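Local coordinates for putative aminomethyltransferase (Leptospirillum rubarum, PDB 3TTG), which probably binds a folate cofactor and transfers one-carbon units, as glycine-cleavage T-proteins do, at residues A[34-40]-A[138-144]; A[29-33]-A[223-228]. One frame throughout, in Å; residues are numbered along the deposited sequence.

Contact 1 of 2, residues A[34-40]-A[138-144]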
loop_
_atom_site.group_PDB
_atom_site.type_symbol
_atom_site.label_atom_id
_atom_site.label_comp_id
_atom_site.label_asym_id
_atom_site.label_seq_id
_atom_site.Cartn_x
_atom_site.Cartn_y
_atom_site.Cartn_z
ATOM N N LYS A 34 -11.516 14.018 7.419
ATOM C CA LYS A 34 -12.911 14.372 7.686
ATOM C C LYS A 34 -13.775 14.351 6.409
ATOM O O LYS A 34 -14.949 14.025 6.489
ATOM C CB LYS A 34 -12.957 15.771 8.333
ATOM C CG LYS A 34 -14.248 16.077 9.095
ATOM C CD LYS A 34 -14.496 17.595 9.286
ATOM C CE LYS A 34 -15.587 18.156 8.393
ATOM N NZ LYS A 34 -15.657 19.645 8.467
ATOM N N LYS A 35 -13.232 14.791 5.274
ATOM C CA LYS A 35 -13.964 14.834 3.998
ATOM C C LYS A 35 -13.278 13.931 2.974
ATOM O O LYS A 35 -13.606 12.742 2.854
ATOM C CB LYS A 35 -14.085 16.294 3.521
ATOM C CG LYS A 35 -14.885 17.156 4.534
ATOM C CD LYS A 35 -15.600 18.339 3.922
ATOM C CE LYS A 35 -15.823 19.453 4.917
ATOM N NZ LYS A 35 -16.448 20.654 4.299
ATOM N N PHE A 36 -12.365 14.473 2.209
ATOM C CA PHE A 36 -11.612 13.680 1.246
ATOM C C PHE A 36 -10.417 14.463 0.783
ATOM O O PHE A 36 -10.393 15.694 0.882
ATOM C CB PHE A 36 -12.461 13.197 0.027
ATOM C CG PHE A 36 -12.854 14.294 -0.942
ATOM C CD1 PHE A 36 -12.040 14.617 -2.022
ATOM C CD2 PHE A 36 -14.001 15.037 -0.741
ATOM C CE1 PHE A 36 -12.387 15.654 -2.883
ATOM C CE2 PHE A 36 -14.333 16.077 -1.598
ATOM C CZ PHE A 36 -13.537 16.357 -2.673
ATOM N N GLY A 37 -9.438 13.712 0.315
ATOM C CA GLY A 37 -8.205 14.239 -0.211
ATOM C C GLY A 37 -8.041 13.722 -1.608
ATOM O O GLY A 37 -8.377 12.574 -1.900
ATOM N N LEU A 38 -7.464 14.546 -2.445
ATOM C CA LEU A 38 -7.164 14.271 -3.853
ATOM C C LEU A 38 -5.662 14.376 -4.055
ATOM O O LEU A 38 -5.040 15.333 -3.564
ATOM C CB LEU A 38 -7.940 15.328 -4.651
ATOM C CG LEU A 38 -7.752 15.415 -6.124
ATOM C CD1 LEU A 38 -8.112 14.120 -6.799
ATOM C CD2 LEU A 38 -8.583 16.504 -6.666
ATOM N N PHE A 39 -5.054 13.382 -4.756
ATOM C CA PHE A 39 -3.624 13.343 -5.002
ATOM C C PHE A 39 -3.312 12.910 -6.420
ATOM O O PHE A 39 -3.830 11.885 -6.875
ATOM C CB PHE A 39 -2.945 12.385 -3.996
ATOM C CG PHE A 39 -1.456 12.248 -4.199
ATOM C CD1 PHE A 39 -0.611 13.341 -4.029
ATOM C CD2 PHE A 39 -0.892 11.022 -4.540
ATOM C CE1 PHE A 39 0.763 13.211 -4.201
ATOM C CE2 PHE A 39 0.484 10.894 -4.705
ATOM C CZ PHE A 39 1.304 11.989 -4.567
ATOM N N TYR A 40 -2.379 13.624 -7.091
ATOM C CA TYR A 40 -1.934 13.290 -8.444
ATOM C C TYR A 40 -0.514 12.760 -8.390
ATOM O O TYR A 40 0.414 13.543 -8.313
ATOM C CB TYR A 40 -2.026 14.497 -9.366
ATOM C CG TYR A 40 -3.443 14.938 -9.616
ATOM C CD1 TYR A 40 -4.163 14.449 -10.693
ATOM C CD2 TYR A 40 -4.049 15.879 -8.802
ATOM C CE1 TYR A 40 -5.459 14.891 -10.954
ATOM C CE2 TYR A 40 -5.340 16.328 -9.050
ATOM C CZ TYR A 40 -6.051 15.818 -10.113
ATOM O OH TYR A 40 -7.345 16.223 -10.306
ATOM N N ILE A 138 -5.102 9.158 -10.670
ATOM C CA ILE A 138 -5.595 10.180 -9.725
ATOM C C ILE A 138 -6.010 9.398 -8.533
ATOM O O ILE A 138 -6.761 8.431 -8.692
ATOM C CB ILE A 138 -6.777 11.043 -10.242
ATOM C CG1 ILE A 138 -6.524 11.626 -11.627
ATOM C CG2 ILE A 138 -7.161 12.112 -9.210
ATOM C CD1 ILE A 138 -7.729 12.400 -12.268
ATOM N N ARG A 139 -5.602 9.816 -7.340
ATOM C CA ARG A 139 -5.992 9.099 -6.127
ATOM C C ARG A 139 -6.914 9.899 -5.252
ATOM O O ARG A 139 -6.733 11.124 -5.056
ATOM C CB ARG A 139 -4.786 8.703 -5.317
ATOM C CG ARG A 139 -3.935 7.749 -6.079
ATOM C CD ARG A 139 -2.839 7.187 -5.266
ATOM N NE ARG A 139 -1.912 6.458 -6.143
ATOM C CZ ARG A 139 -0.608 6.276 -5.914
ATOM N NH1 ARG A 139 -0.066 6.672 -4.779
ATOM N NH2 ARG A 139 0.159 5.678 -6.826
ATOM N N LEU A 140 -7.875 9.163 -4.630
ATOM C CA LEU A 140 -8.826 9.732 -3.698
ATOM C C LEU A 140 -8.669 9.038 -2.364
ATOM O O LEU A 140 -8.504 7.821 -2.358
ATOM C CB LEU A 140 -10.266 9.548 -4.200
ATOM C CG LEU A 140 -10.733 10.409 -5.383
ATOM C CD1 LEU A 140 -12.103 9.886 -5.870
ATOM C CD2 LEU A 140 -10.798 11.858 -5.009
ATOM N N VAL A 141 -8.708 9.792 -1.236
ATOM C CA VAL A 141 -8.680 9.188 0.093
ATOM C C VAL A 141 -9.743 9.835 0.975
ATOM O O VAL A 141 -10.043 11.002 0.790
ATOM C CB VAL A 141 -7.292 9.265 0.783
ATOM C CG1 VAL A 141 -6.219 8.526 -0.011
ATOM C CG2 VAL A 141 -6.860 10.706 1.036
ATOM N N GLY A 142 -10.246 9.101 1.970
ATOM C CA GLY A 142 -11.148 9.667 2.957
ATOM C C GLY A 142 -12.595 9.282 2.854
ATOM O O GLY A 142 -13.014 8.658 1.873
ATOM N N PRO A 143 -13.361 9.665 3.906
ATOM C CA PRO A 143 -14.741 9.173 4.051
ATOM C C PRO A 143 -15.720 9.516 2.937
ATOM O O PRO A 143 -16.694 8.778 2.767
ATOM C CB PRO A 143 -15.211 9.790 5.385
ATOM C CG PRO A 143 -14.225 10.787 5.754
ATOM C CD PRO A 143 -12.936 10.402 5.112
ATOM N N GLU A 144 -15.481 10.607 2.190
ATOM C CA GLU A 144 -16.367 11.017 1.098
ATOM C C GLU A 144 -15.875 10.541 -0.282
ATOM O O GLU A 144 -16.422 10.968 -1.288
ATOM C CB GLU A 144 -16.530 12.547 1.129
ATOM C CG GLU A 144 -17.275 13.019 2.373
ATOM C CD GLU A 144 -17.392 14.522 2.549
ATOM O OE1 GLU A 144 -17.134 15.267 1.575
ATOM O OE2 GLU A 144 -17.731 14.957 3.676
#
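Gly37 and Val141 exchange a pair of backbone hydrogen bonds, the shorter running 2.8 Å from Gly37 N to Val141 O, and Phe39 and Arg139 repeat the exchange two residues on. Between them Leu38 faces Leu140 as a non-hydrogen-bonded pair, so strand 37-39 and the end of strand 135-141 run antiparallel. On the face bearing Leu38, its CD1 presses against Ile138 CG2 at a tight 3.3 Å. The same CG2 sits over one face of the Tyr40 ring, 4.1 Å from its centroid in a CH-pi contact, while Ile138 CG1 lies 3.5 Å from Tyr40 CE1; a beta-branched residue can serve both neighbours. Phe36 and Leu140 continue this face, which helices 197-211 and 145-152 cover. On the other face Tyr221 stacks on Phe39 and bonds Arg139 NH1, while Glu137 forms a salt bridge with Arg139.

Beyond the strands, Glu144 N, at the N-cap of helix 145-152, donates to O of Lys35, the first residue past helix 29-34 (2.9 Å, 158° at the hydrogen). With CG beside its own N (chi1 -67°), Glu144 runs alongside Lys35, bringing OE1 to the Phe36 ring edge, 3.9 Å from CD2. Were Glu144 an alanine, the backbone bond would probably survive, but the Lys35 methylenes and that ring edge would lose their neighbour. Gly142 adopts a positive phi (106°) where a CB would collide with Lys35 O. Paired backbone hydrogen bonds thus set the register, while apolar side chains suit the helix-covered face; Lys35 NZ and Glu144 OE2, 5.9 Å apart, attract only at a distance.

Contact 2 of 2, residues A[29-33]-A[223-228]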
loop_
_atom_site.group_PDB
_atom_site.type_symbol
_atom_site.label_atom_id
_atom_site.label_comp_id
_atom_site.label_asym_id
_atom_site.label_seq_id
_atom_site.Cartn_x
_atom_site.Cartn_y
_atom_site.Cartn_z
ATOM N N THR A 29 -3.976 17.350 6.232
ATOM C CA THR A 29 -4.470 15.953 6.237
ATOM C C THR A 29 -5.780 15.905 7.019
ATOM O O THR A 29 -6.649 15.082 6.737
ATOM C CB THR A 29 -3.463 14.976 6.795
ATOM O OG1 THR A 29 -3.322 15.164 8.206
ATOM C CG2 THR A 29 -2.128 15.014 6.047
ATOM N N ARG A 30 -5.977 16.870 7.953
ATOM C CA ARG A 30 -7.215 16.946 8.756
ATOM C C ARG A 30 -8.464 16.968 7.866
ATOM O O ARG A 30 -9.442 16.268 8.143
ATOM C CB ARG A 30 -7.204 18.214 9.633
ATOM C CG ARG A 30 -6.151 18.187 10.723
ATOM C CD ARG A 30 -6.119 19.545 11.425
ATOM N NE ARG A 30 -5.043 19.696 12.417
ATOM C CZ ARG A 30 -5.085 19.267 13.683
ATOM N NH1 ARG A 30 -6.111 18.551 14.119
ATOM N NH2 ARG A 30 -4.080 19.521 14.511
ATOM N N ILE A 31 -8.397 17.716 6.751
ATOM C CA ILE A 31 -9.516 17.806 5.812
ATOM C C ILE A 31 -9.677 16.463 5.116
ATOM O O ILE A 31 -10.806 16.008 4.906
ATOM C CB ILE A 31 -9.288 18.965 4.811
ATOM C CG1 ILE A 31 -9.165 20.323 5.547
ATOM C CG2 ILE A 31 -10.400 19.021 3.742
ATOM C CD1 ILE A 31 -8.512 21.440 4.608
ATOM N N ALA A 32 -8.577 15.814 4.733
ATOM C CA ALA A 32 -8.708 14.515 4.067
ATOM C C ALA A 32 -9.318 13.456 4.993
ATOM O O ALA A 32 -10.114 12.646 4.535
ATOM C CB ALA A 32 -7.378 14.050 3.533
ATOM N N HIS A 33 -8.993 13.496 6.313
ATOM C CA HIS A 33 -9.552 12.549 7.283
ATOM C C HIS A 33 -11.043 12.783 7.539
ATOM O O HIS A 33 -11.748 11.841 7.833
ATOM C CB HIS A 33 -8.789 12.638 8.640
ATOM C CG HIS A 33 -7.424 12.071 8.608
ATOM N ND1 HIS A 33 -7.206 10.717 8.520
ATOM C CD2 HIS A 33 -6.237 12.697 8.683
ATOM C CE1 HIS A 33 -5.890 10.555 8.577
ATOM N NE2 HIS A 33 -5.267 11.725 8.625
ATOM N N ALA A 223 1.948 11.879 4.666
ATOM C CA ALA A 223 1.572 12.066 6.057
ATOM C C ALA A 223 0.230 11.368 6.323
ATOM O O ALA A 223 0.092 10.629 7.316
ATOM C CB ALA A 223 1.503 13.547 6.380
ATOM N N TYR A 224 -0.741 11.554 5.401
ATOM C CA TYR A 224 -2.040 10.932 5.520
ATOM C C TYR A 224 -1.885 9.390 5.590
ATOM O O TYR A 224 -2.442 8.742 6.497
ATOM C CB TYR A 224 -2.968 11.358 4.339
ATOM C CG TYR A 224 -4.295 10.643 4.391
ATOM C CD1 TYR A 224 -5.412 11.247 4.948
ATOM C CD2 TYR A 224 -4.440 9.368 3.864
ATOM C CE1 TYR A 224 -6.634 10.568 5.039
ATOM C CE2 TYR A 224 -5.650 8.679 3.951
ATOM C CZ TYR A 224 -6.743 9.278 4.557
ATOM O OH TYR A 224 -7.957 8.624 4.599
ATOM N N LEU A 225 -1.139 8.805 4.644
ATOM C CA LEU A 225 -0.938 7.339 4.649
ATOM C C LEU A 225 -0.225 6.873 5.922
ATOM O O LEU A 225 -0.552 5.806 6.484
ATOM C CB LEU A 225 -0.147 6.844 3.431
ATOM C CG LEU A 225 -0.784 7.048 2.062
ATOM C CD1 LEU A 225 0.160 6.554 0.990
ATOM C CD2 LEU A 225 -2.159 6.420 1.964
ATOM N N THR A 226 0.747 7.663 6.392
ATOM C CA THR A 226 1.477 7.267 7.644
ATOM C C THR A 226 0.536 7.371 8.855
ATOM O O THR A 226 0.575 6.487 9.732
ATOM C CB THR A 226 2.746 8.101 7.834
ATOM O OG1 THR A 226 3.439 8.050 6.564
ATOM C CG2 THR A 226 3.666 7.523 8.957
ATOM N N GLU A 227 -0.321 8.412 8.891
ATOM C CA GLU A 227 -1.348 8.565 9.962
ATOM C C GLU A 227 -2.319 7.356 9.990
ATOM O O GLU A 227 -2.762 6.952 11.066
ATOM C CB GLU A 227 -2.133 9.889 9.796
ATOM C CG GLU A 227 -1.358 11.106 10.278
ATOM C CD GLU A 227 -1.910 12.479 9.919
ATOM O OE1 GLU A 227 -2.753 12.570 9.004
ATOM O OE2 GLU A 227 -1.528 13.467 10.578
ATOM N N LYS A 228 -2.573 6.728 8.846
ATOM C CA LYS A 228 -3.398 5.495 8.748
ATOM C C LYS A 228 -2.586 4.196 8.999
ATOM O O LYS A 228 -3.186 3.126 9.101
ATOM C CB LYS A 228 -4.099 5.390 7.394
ATOM C CG LYS A 228 -5.000 6.596 7.096
ATOM C CD LYS A 228 -6.051 6.939 8.146
ATOM C CE LYS A 228 -7.042 5.857 8.426
ATOM N NZ LYS A 228 -7.988 6.269 9.499
HETATM O O HOH W 1 -1.449 16.115 10.071
#
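One face of the His33 imidazole is covered by the Tyr224 ring in an offset stack, centroids 4.5 Å apart and planes inclined at 26°. Overlap is partial: Tyr224 CE1 comes over the rim of the imidazole, 3.5 Å from His33 ND1. At the edge of the imidazole, near its plane, lie Glu227 OE1 and Lys228 CD, the latter 3.6 Å from His33 CE1. Ala32 CB meets Tyr224 CD1 obliquely, its small methyl letting the phenol lie close to helix 29-34.

His33 NE2 donates to Glu227 OE1 over 2.7 Å in a nearly straight bond. The carboxylate oxygen lies almost in the imidazole plane, yet the donor stands 40° out of the carboxylate plane. Thr29 OG1 donates to the same oxygen over 2.8 Å, meeting its syn lone pair, so two donors grip OE1. The first bond is a His-carboxylate hydrogen bond; Thr29, one helical turn before the histidine, adds the second donor. Together they join helix 29-34 to helix 218-227 within the family's folate-binding domain; the segment axes are 10.3 Å apart at closest approach and inclined to one another.

Thr29 OG1 sits between its backbone N and carbonyl carbon (chi1 71°), which turns CG2 toward Ala223 CB, 3.9 Å away, while the hydroxyl meets the acid. One water donates to both Thr29 OG1 and Glu227 OE2, bridging the side chains a second time. Ser316 also bonds Glu227 OE2, so both oxygens of this buried acid have partners. Lys228, bent at chi2 and chi3, brings its CD methylene to the imidazole edge while its NZ forms a salt bridge with the C-terminal carboxylate of Val355.

How the contacts relate
Helix 29-34 leads directly into strand 37-39, so contacts 1 and 2 hold successive elements of one chain segment, and contact 1 is nested within the loop that contact 2 closes. Tyr224 of contact 2 packs on Val141 of contact 1, and Pro143 CD rests 3.3 Å from His33 O. Contact 1 is partly buried: most of its paired residues are buried, though Arg139 and the adjoining Tyr40 are partly exposed, and Lys34 and Pro143 at the far end are exposed. Contact 2 is smaller but buried. The antiparallel strand pairing relies on repeated backbone bonds, whereas the two helices, their backbone groups largely engaged internally, meet through side chains: a stack, a shared carboxylate and a water.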